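Local coordinates for protein Cbs-cp12 (Microcystis aeruginosa PCC 7806, PDB 5NMU) that probably takes part in the redox regulation of photosynthesis, joining a pair of CBS domains to a CP12 domain within a hexamer, at residues Arg19-Ala25 and Pro69-Tyr75; Arg37-Val41 and Gly51-Glu55; Cys82-Pro87 and Ala106-Gln110. All coordinates share one frame; numbering follows the deposited sequence.

Interaction 1: residues Arg19-Ala25 and Pro69-Tyr75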
loop_
_atom_site.group_PDB
_atom_site.type_symbol
_atom_site.label_atom_id
_atom_site.label_comp_id
_atom_site.label_asym_id
_atom_site.label_seq_id
_atom_site.Cartn_x
_atom_site.Cartn_y
_atom_site.Cartn_z
ATOM N N ARG A 19 0.153 29.199 8.115
ATOM C CA ARG A 19 -0.760 29.326 6.986
ATOM C C ARG A 19 -0.312 28.401 5.858
ATOM O O ARG A 19 0.860 28.091 5.740
ATOM C CB ARG A 19 -0.861 30.769 6.526
ATOM C CG ARG A 19 -1.412 31.697 7.620
ATOM C CD ARG A 19 -1.835 33.061 7.058
ATOM N NE ARG A 19 -3.037 32.901 6.242
ATOM C CZ ARG A 19 -4.284 32.731 6.718
ATOM N NH1 ARG A 19 -4.547 32.732 8.039
ATOM N NH2 ARG A 19 -5.290 32.576 5.861
ATOM N N GLY A 20 -1.278 27.914 5.083
ATOM C CA GLY A 20 -1.040 27.134 3.908
ATOM C C GLY A 20 -0.175 27.829 2.859
ATOM O O GLY A 20 0.541 27.151 2.110
ATOM N N SER A 21 -0.247 29.158 2.824
ATOM C CA SER A 21 0.502 29.983 1.900
ATOM C C SER A 21 1.953 30.175 2.295
ATOM O O SER A 21 2.702 30.736 1.530
ATOM C CB SER A 21 -0.161 31.341 1.797
ATOM O OG SER A 21 -0.279 31.896 3.086
ATOM N N ALA A 22 2.353 29.750 3.501
ATOM C CA ALA A 22 3.717 29.967 3.952
ATOM C C ALA A 22 4.640 29.032 3.190
ATOM O O ALA A 22 4.205 27.990 2.659
ATOM C CB ALA A 22 3.853 29.692 5.427
ATOM N N THR A 23 5.919 29.380 3.187
ATOM C CA THR A 23 6.920 28.582 2.460
ATOM C C THR A 23 7.271 27.397 3.348
ATOM O O THR A 23 7.187 27.503 4.602
ATOM C CB THR A 23 8.203 29.381 2.183
ATOM O OG1 THR A 23 8.830 29.742 3.426
ATOM C CG2 THR A 23 7.900 30.656 1.359
ATOM N N VAL A 24 7.728 26.314 2.726
ATOM C CA VAL A 24 8.187 25.161 3.465
ATOM C C VAL A 24 9.379 25.584 4.367
ATOM O O VAL A 24 9.516 25.123 5.500
ATOM C CB VAL A 24 8.467 23.976 2.496
ATOM C CG1 VAL A 24 9.157 22.783 3.172
ATOM C CG2 VAL A 24 7.186 23.542 1.804
ATOM N N ALA A 25 10.232 26.484 3.877
ATOM C CA ALA A 25 11.294 27.060 4.696
ATOM C C ALA A 25 10.795 27.707 5.988
ATOM O O ALA A 25 11.443 27.580 7.047
ATOM C CB ALA A 25 12.116 28.091 3.874
ATOM N N PRO A 69 12.963 24.314 -0.399
ATOM C CA PRO A 69 11.928 24.736 0.519
ATOM C C PRO A 69 11.620 26.234 0.540
ATOM O O PRO A 69 10.533 26.638 1.042
ATOM C CB PRO A 69 12.469 24.282 1.897
ATOM C CG PRO A 69 13.602 23.371 1.623
ATOM C CD PRO A 69 14.167 23.879 0.337
ATOM N N LYS A 70 12.537 27.052 0.020
ATOM C CA LYS A 70 12.364 28.512 0.068
ATOM C C LYS A 70 11.350 28.975 -0.955
ATOM O O LYS A 70 10.776 30.034 -0.795
ATOM C CB LYS A 70 13.713 29.227 -0.090
ATOM C CG LYS A 70 14.705 28.901 1.043
ATOM C CD LYS A 70 16.037 29.676 0.949
ATOM C CE LYS A 70 16.886 29.261 -0.279
ATOM N NZ LYS A 70 17.159 27.775 -0.450
ATOM N N THR A 71 11.094 28.168 -1.978
ATOM C CA THR A 71 10.082 28.480 -2.988
ATOM C C THR A 71 8.864 27.619 -2.851
ATOM O O THR A 71 7.774 28.130 -3.037
ATOM C CB THR A 71 10.593 28.307 -4.434
ATOM O OG1 THR A 71 11.277 27.062 -4.532
ATOM C CG2 THR A 71 11.524 29.441 -4.826
ATOM N N MET A 72 9.004 26.338 -2.521
ATOM C CA MET A 72 7.798 25.481 -2.243
ATOM C C MET A 72 6.900 25.994 -1.088
ATOM O O MET A 72 7.392 26.500 -0.067
ATOM C CB MET A 72 8.220 24.045 -1.930
ATOM C CG MET A 72 8.601 23.203 -3.131
ATOM S SD MET A 72 8.495 21.435 -2.743
ATOM C CE MET A 72 6.785 20.998 -2.986
ATOM N N ARG A 73 5.582 25.812 -1.227
ATOM C CA ARG A 73 4.630 26.270 -0.216
ATOM C C ARG A 73 4.032 25.090 0.546
ATOM O O ARG A 73 4.023 23.975 0.059
ATOM C CB ARG A 73 3.512 27.062 -0.874
ATOM C CG ARG A 73 3.990 28.300 -1.633
ATOM C CD ARG A 73 4.484 29.393 -0.712
ATOM N NE ARG A 73 4.902 30.579 -1.466
ATOM C CZ ARG A 73 5.204 31.760 -0.937
ATOM N NH1 ARG A 73 5.153 31.982 0.382
ATOM N NH2 ARG A 73 5.547 32.741 -1.743
ATOM N N VAL A 74 3.538 25.368 1.745
ATOM C CA VAL A 74 2.970 24.363 2.625
ATOM C C VAL A 74 1.780 23.686 1.967
ATOM O O VAL A 74 1.659 22.469 2.027
ATOM C CB VAL A 74 2.575 24.954 3.993
ATOM C CG1 VAL A 74 1.716 23.988 4.818
ATOM C CG2 VAL A 74 3.834 25.290 4.771
ATOM N N TYR A 75 0.948 24.455 1.268
ATOM C CA TYR A 75 -0.194 23.851 0.597
ATOM C C TYR A 75 0.174 22.734 -0.367
ATOM O O TYR A 75 -0.659 21.828 -0.578
ATOM C CB TYR A 75 -1.060 24.894 -0.096
ATOM C CG TYR A 75 -0.466 25.591 -1.296
ATOM C CD1 TYR A 75 -0.498 24.993 -2.559
ATOM C CD2 TYR A 75 0.054 26.894 -1.188
ATOM C CE1 TYR A 75 -0.031 25.652 -3.675
ATOM C CE2 TYR A 75 0.558 27.559 -2.315
ATOM C CZ TYR A 75 0.517 26.907 -3.522
ATOM O OH TYR A 75 0.958 27.521 -4.601
#

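Interaction 2: residues Arg37-Val41 and Gly51-Glu55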
loop_
_atom_site.group_PDB
_atom_site.type_symbol
_atom_site.label_atom_id
_atom_site.label_comp_id
_atom_site.label_asym_id
_atom_site.label_seq_id
_atom_site.Cartn_x
_atom_site.Cartn_y
_atom_site.Cartn_z
ATOM N N ARG A 37 7.338 18.327 15.421
ATOM C CA ARG A 37 7.296 17.356 14.370
ATOM C C ARG A 37 6.029 17.438 13.497
ATOM O O ARG A 37 5.931 16.712 12.459
ATOM C CB ARG A 37 7.463 15.975 14.977
ATOM C CG ARG A 37 8.867 15.817 15.530
ATOM C CD ARG A 37 9.032 14.472 16.217
ATOM N NE ARG A 37 10.354 14.374 16.831
ATOM C CZ ARG A 37 10.727 15.038 17.932
ATOM N NH1 ARG A 37 9.884 15.830 18.573
ATOM N NH2 ARG A 37 11.949 14.894 18.407
ATOM N N GLY A 38 5.102 18.335 13.879
ATOM C CA GLY A 38 3.917 18.629 13.094
ATOM C C GLY A 38 3.454 20.048 13.346
ATOM O O GLY A 38 3.588 20.535 14.450
ATOM N N LEU A 39 3.000 20.730 12.301
ATOM C CA LEU A 39 2.354 22.019 12.421
ATOM C C LEU A 39 0.954 21.912 11.869
ATOM O O LEU A 39 0.709 21.327 10.794
ATOM C CB LEU A 39 3.054 23.086 11.587
ATOM C CG LEU A 39 4.440 23.441 11.917
ATOM C CD1 LEU A 39 5.004 24.349 10.794
ATOM C CD2 LEU A 39 4.463 24.117 13.287
ATOM N N ILE A 40 0.023 22.534 12.581
ATOM C CA ILE A 40 -1.356 22.529 12.137
ATOM C C ILE A 40 -1.552 23.714 11.193
ATOM O O ILE A 40 -1.102 24.836 11.466
ATOM C CB ILE A 40 -2.303 22.650 13.326
ATOM C CG1 ILE A 40 -2.075 21.546 14.345
ATOM C CG2 ILE A 40 -3.727 22.719 12.827
ATOM C CD1 ILE A 40 -2.073 20.155 13.778
ATOM N N VAL A 41 -2.241 23.478 10.092
ATOM C CA VAL A 41 -2.502 24.518 9.119
ATOM C C VAL A 41 -3.835 25.241 9.448
ATOM O O VAL A 41 -4.932 24.609 9.555
ATOM C CB VAL A 41 -2.596 23.937 7.728
ATOM C CG1 VAL A 41 -3.090 24.996 6.726
ATOM C CG2 VAL A 41 -1.227 23.354 7.312
ATOM N N GLY A 51 -5.712 21.493 8.629
ATOM C CA GLY A 51 -4.746 20.721 7.860
ATOM C C GLY A 51 -3.559 20.482 8.744
ATOM O O GLY A 51 -3.505 21.025 9.850
ATOM N N ILE A 52 -2.642 19.658 8.274
ATOM C CA ILE A 52 -1.434 19.329 9.000
ATOM C C ILE A 52 -0.296 19.123 7.993
ATOM O O ILE A 52 -0.499 18.589 6.906
ATOM C CB ILE A 52 -1.614 18.080 9.922
ATOM C CG1 ILE A 52 -0.383 17.902 10.871
ATOM C CG2 ILE A 52 -1.865 16.812 9.089
ATOM C CD1 ILE A 52 -0.669 16.970 12.031
ATOM N N VAL A 53 0.890 19.564 8.394
ATOM C CA VAL A 53 2.142 19.279 7.712
ATOM C C VAL A 53 3.120 18.725 8.766
ATOM O O VAL A 53 3.225 19.274 9.905
ATOM C CB VAL A 53 2.655 20.512 6.927
ATOM C CG1 VAL A 53 2.935 21.716 7.782
ATOM C CG2 VAL A 53 3.897 20.140 6.159
ATOM N N THR A 54 3.749 17.609 8.404
ATOM C CA THR A 54 4.580 16.827 9.325
ATOM C C THR A 54 5.991 16.758 8.882
ATOM O O THR A 54 6.292 17.032 7.708
ATOM C CB THR A 54 4.127 15.367 9.438
ATOM O OG1 THR A 54 4.408 14.646 8.224
ATOM C CG2 THR A 54 2.627 15.297 9.792
ATOM N N GLU A 55 6.859 16.371 9.813
ATOM C CA GLU A 55 8.259 16.064 9.479
ATOM C C GLU A 55 8.440 15.122 8.286
ATOM O O GLU A 55 9.385 15.290 7.496
ATOM C CB GLU A 55 9.010 15.525 10.691
ATOM C CG GLU A 55 8.463 14.209 11.249
ATOM C CD GLU A 55 9.260 13.702 12.421
ATOM O OE1 GLU A 55 10.182 14.396 12.807
ATOM O OE2 GLU A 55 8.945 12.607 12.977
#

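Interaction 3: residues Cys82-Pro87 and Ala106-Gln110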
loop_
_atom_site.group_PDB
_atom_site.type_symbol
_atom_site.label_atom_id
_atom_site.label_comp_id
_atom_site.label_asym_id
_atom_site.label_seq_id
_atom_site.Cartn_x
_atom_site.Cartn_y
_atom_site.Cartn_z
ATOM N N CYS A 82 -7.371 16.969 7.203
ATOM C CA CYS A 82 -6.596 15.918 7.835
ATOM C C CYS A 82 -7.463 15.155 8.817
ATOM O O CYS A 82 -8.553 15.589 9.129
ATOM C CB CYS A 82 -5.369 16.527 8.480
ATOM S SG CYS A 82 -5.778 17.587 9.833
ATOM N N VAL A 83 -7.006 13.988 9.239
ATOM C CA VAL A 83 -7.633 13.211 10.303
ATOM C C VAL A 83 -7.448 14.006 11.545
ATOM O O VAL A 83 -6.333 14.480 11.816
ATOM C CB VAL A 83 -6.935 11.847 10.491
ATOM C CG1 VAL A 83 -7.402 11.117 11.726
ATOM C CG2 VAL A 83 -7.130 10.971 9.262
ATOM N N VAL A 84 -8.516 14.108 12.336
ATOM C CA VAL A 84 -8.543 14.859 13.584
ATOM C C VAL A 84 -8.980 13.925 14.745
ATOM O O VAL A 84 -9.619 12.892 14.532
ATOM C CB VAL A 84 -9.469 16.105 13.497
ATOM C CG1 VAL A 84 -9.281 16.855 12.175
ATOM C CG2 VAL A 84 -10.934 15.750 13.714
ATOM N N VAL A 85 -8.612 14.330 15.958
ATOM C CA VAL A 85 -8.851 13.580 17.175
ATOM C C VAL A 85 -9.713 14.463 18.123
ATOM O O VAL A 85 -9.333 15.604 18.397
ATOM C CB VAL A 85 -7.509 13.222 17.854
ATOM C CG1 VAL A 85 -7.739 12.660 19.265
ATOM C CG2 VAL A 85 -6.748 12.198 17.020
ATOM N N ASN A 86 -10.866 13.911 18.574
ATOM C CA ASN A 86 -11.776 14.479 19.616
ATOM C C ASN A 86 -11.006 14.448 20.942
ATOM O O ASN A 86 -10.400 13.415 21.230
ATOM C CB ASN A 86 -13.089 13.585 19.669
ATOM C CG ASN A 86 -14.132 13.989 20.749
ATOM O OD1 ASN A 86 -13.853 14.523 21.867
ATOM N ND2 ASN A 86 -15.396 13.668 20.429
ATOM N N PRO A 87 -11.026 15.546 21.753
ATOM C CA PRO A 87 -10.274 15.571 23.016
ATOM C C PRO A 87 -10.609 14.445 23.982
ATOM O O PRO A 87 -9.701 14.000 24.679
ATOM C CB PRO A 87 -10.620 16.916 23.610
ATOM C CG PRO A 87 -11.953 17.260 23.013
ATOM C CD PRO A 87 -11.742 16.827 21.571
ATOM N N ALA A 106 -1.893 14.034 14.772
ATOM C CA ALA A 106 -3.186 14.675 14.395
ATOM C C ALA A 106 -3.504 15.865 15.289
ATOM O O ALA A 106 -3.132 15.878 16.457
ATOM C CB ALA A 106 -4.320 13.672 14.424
ATOM N N PRO A 107 -4.151 16.893 14.732
ATOM C CA PRO A 107 -4.637 17.949 15.665
ATOM C C PRO A 107 -5.716 17.348 16.561
ATOM O O PRO A 107 -6.467 16.476 16.102
ATOM C CB PRO A 107 -5.271 18.994 14.745
ATOM C CG PRO A 107 -5.697 18.201 13.553
ATOM C CD PRO A 107 -4.611 17.129 13.350
ATOM N N VAL A 108 -5.726 17.794 17.808
ATOM C CA VAL A 108 -6.842 17.634 18.719
ATOM C C VAL A 108 -7.811 18.802 18.578
ATOM O O VAL A 108 -7.474 19.925 18.886
ATOM C CB VAL A 108 -6.427 17.470 20.175
ATOM C CG1 VAL A 108 -7.685 17.319 21.082
ATOM C CG2 VAL A 108 -5.532 16.252 20.327
ATOM N N ILE A 109 -9.022 18.468 18.122
ATOM C CA ILE A 109 -10.057 19.408 17.778
ATOM C C ILE A 109 -11.398 19.120 18.520
ATOM O O ILE A 109 -11.923 17.989 18.507
ATOM C CB ILE A 109 -10.365 19.338 16.268
ATOM C CG1 ILE A 109 -9.106 19.526 15.415
ATOM C CG2 ILE A 109 -11.371 20.406 15.892
ATOM C CD1 ILE A 109 -8.367 20.778 15.725
ATOM N N GLN A 110 -11.964 20.170 19.107
ATOM C CA GLN A 110 -13.311 20.129 19.748
ATOM C C GLN A 110 -14.166 21.086 18.927
ATOM O O GLN A 110 -13.959 22.300 18.947
ATOM C CB GLN A 110 -13.210 20.568 21.218
ATOM C CG GLN A 110 -14.503 20.574 22.042
ATOM C CD GLN A 110 -14.263 20.919 23.541
ATOM O OE1 GLN A 110 -13.219 20.586 24.111
ATOM N NE2 GLN A 110 -15.237 21.583 24.180
#

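Interaction 1: residues Arg19-Ala25 and Pro69-Tyr75
Val-24 N gives its hydrogen to Met-72 O at 2.8 Å, the tightest of four sound backbone bonds that lace residues 19-25 to residues 69-75. The next amide, Ala-25 N, reaches Pro-69 O from above the carbonyl plane, 57° out of it. Both amides belong to the first turn of helix 24-34, where no earlier helical carbonyl is available, so the facing loop supplies their acceptors. Thr-23, at the N-cap, turns its OG1 to Asp-26 N, which leaves its methyl CG2 to lie over one face of the Arg-73 guanidinium, 3.2 Å from NH1. In the other direction Val-74 N bonds to Ala-22 O at 2.9 Å, and Tyr-75 N takes a lone pair of Gly-20 O in the carbonyl plane; the edge of the tyrosine ring also passes this oxygen, with CD2 3.3 Å away.

Arg-73 is bent at chi2 (-70°), which carries its chain back along Ser-21 and Ala-22. Its NH1 makes a weak bond to Ser-21 O (3.0 Å, 124° at the hydrogen), but the stronger partners are Glu-147 and Asp-148 of the second subunit. A leucine here would probably leave those two carboxylates without their cationic mate and Ser-21 O without its weak donor. Arg-19 and Ser-21 both meet Glu-143 of that neighbour, and Lys-70 NZ bonds to Val-130 O of the third subunit; within the chain Arg-19 also pairs with Glu-42 and Lys-70 with Asp-68.

Between the two segments the apolar share is small and comes mainly from Val-24, whose CG1 lies across Pro-69 CB and whose CG2 lies on Met-72 CB, both at 3.9 Å. The chemistry thus divides: main-chain bonds tie loop to helix start, while charged side chains reach largely to neighbouring subunits.

Interaction 2: residues Arg37-Val41 and Gly51-Glu55
Arg-37 and Glu-55 run side by side and point the same way, yet their charged ends do not pair: the guanidinium and carboxylate planes stand 81° apart, and Arg-37 NE is 4.0 Å from Glu-55 OE1. It is the aliphatic part of the arginine, extended from CG to NE, that lies along the acid, with CG 3.3 Å from OE1. Ser-121 OG of the third subunit bonds to both Arg-37 NE and Glu-55 OE1, bridging the two side chains from across the interface.

From this pair the backbones continue as the antiparallel hairpin of strands 38-41 and 51-54 in the first CBS domain, their axes 4.3 Å apart. Leu-39 and Val-53 make a hydrogen-bonded pair, with Leu-39 N to Val-53 O at 2.8 Å and Val-53 N back to Leu-39 O, the latter almost straight at 171°. On their face Leu-39 CB meets Val-53 CG1 at 4.0 Å, and the leucine continues onto Ala-27, Leu-30 and Met-31 of helix 24-34. On the other face Ile-40 and Ile-52 lie aslant, CD1 against CD1 at 3.9 Å. Ile-52 sends CG1 anti to its backbone N (chi1 -170°), bringing that branch beside Leu-39 O and toward Ile-40.

Interaction 3: residues Cys82-Pro87 and Ala106-Gln110
Val-85 O accepts the shortest hydrogen bond here, from Ile-109 N at 2.9 Å, with the donor tilted 22° from the carbonyl plane. The same oxygen receives a CA-H...O contact from Val-108 CA at 3.2 Å, so two neighbouring residues of the strand converge on it. The amide of Val-85 is satisfied as well: its N gives its hydrogen to Pro-107 O, almost in line with the carbonyl bond (161°). Together these two bonds make a single beta bridge between Val-85 and Val-108, joining residues 82-87 to one edge of strand 105-110. On the other side of that strand, Val-108 is held by backbone bonds to Leu-115 and Gly-116 of strand 113-119.

Side chains close in around the bridge. Val-85 CG2, anti to the carbonyl carbon, meets Ala-106 CB at 3.8 Å, and both residues pack against helix 91-101. Cys-82 contributes sulfur as an apolar surface, SG resting 3.7 Å from Pro-107 CD. Val-84 sets CB against Ile-109 CG1 at 3.9 Å and slants CG1 against Pro-107 CG. At the far end Pro-87 crosses Gln-110 at about a right angle, CG 3.7 Å from Gln-110 OE1; its CD also approaches Ile-109 O at 3.3 Å, while CB touches Val-108 CG1.

Two prolines bear on the bonding. Neither Pro-87 nor Pro-107 has an amide hydrogen to give, and each offers ring carbons instead. In this second CBS domain the chemistry is accordingly that of a short bridge, two direct bonds set among hydrocarbon, with cohesion beyond them resting on close apolar packing.

How the interactions relate
The contacts run from a partly buried surface to the interior, although each also meets a neighbouring copy. Interaction 1, farthest from the chain's centre, mixes backbone bonds with charges directed at two neighbouring copies. Interactions 2 and 3 are buried; one has a regular hairpin ladder, the other a single bridge. Interaction 2 lies in the middle, touching each of the others: Val-74 CG1 packs on Val-41 and Val-53, while Ile-40 CD1 meets Pro-107 CB at 3.5 Å and Ile-52 lies on Cys-82. That second junction joins the CBS domains through hydrocarbon. Interactions 1 and 3, about 11 Å apart at their nearest atoms, both reach the second subunit; interactions 1 and 2 share the third.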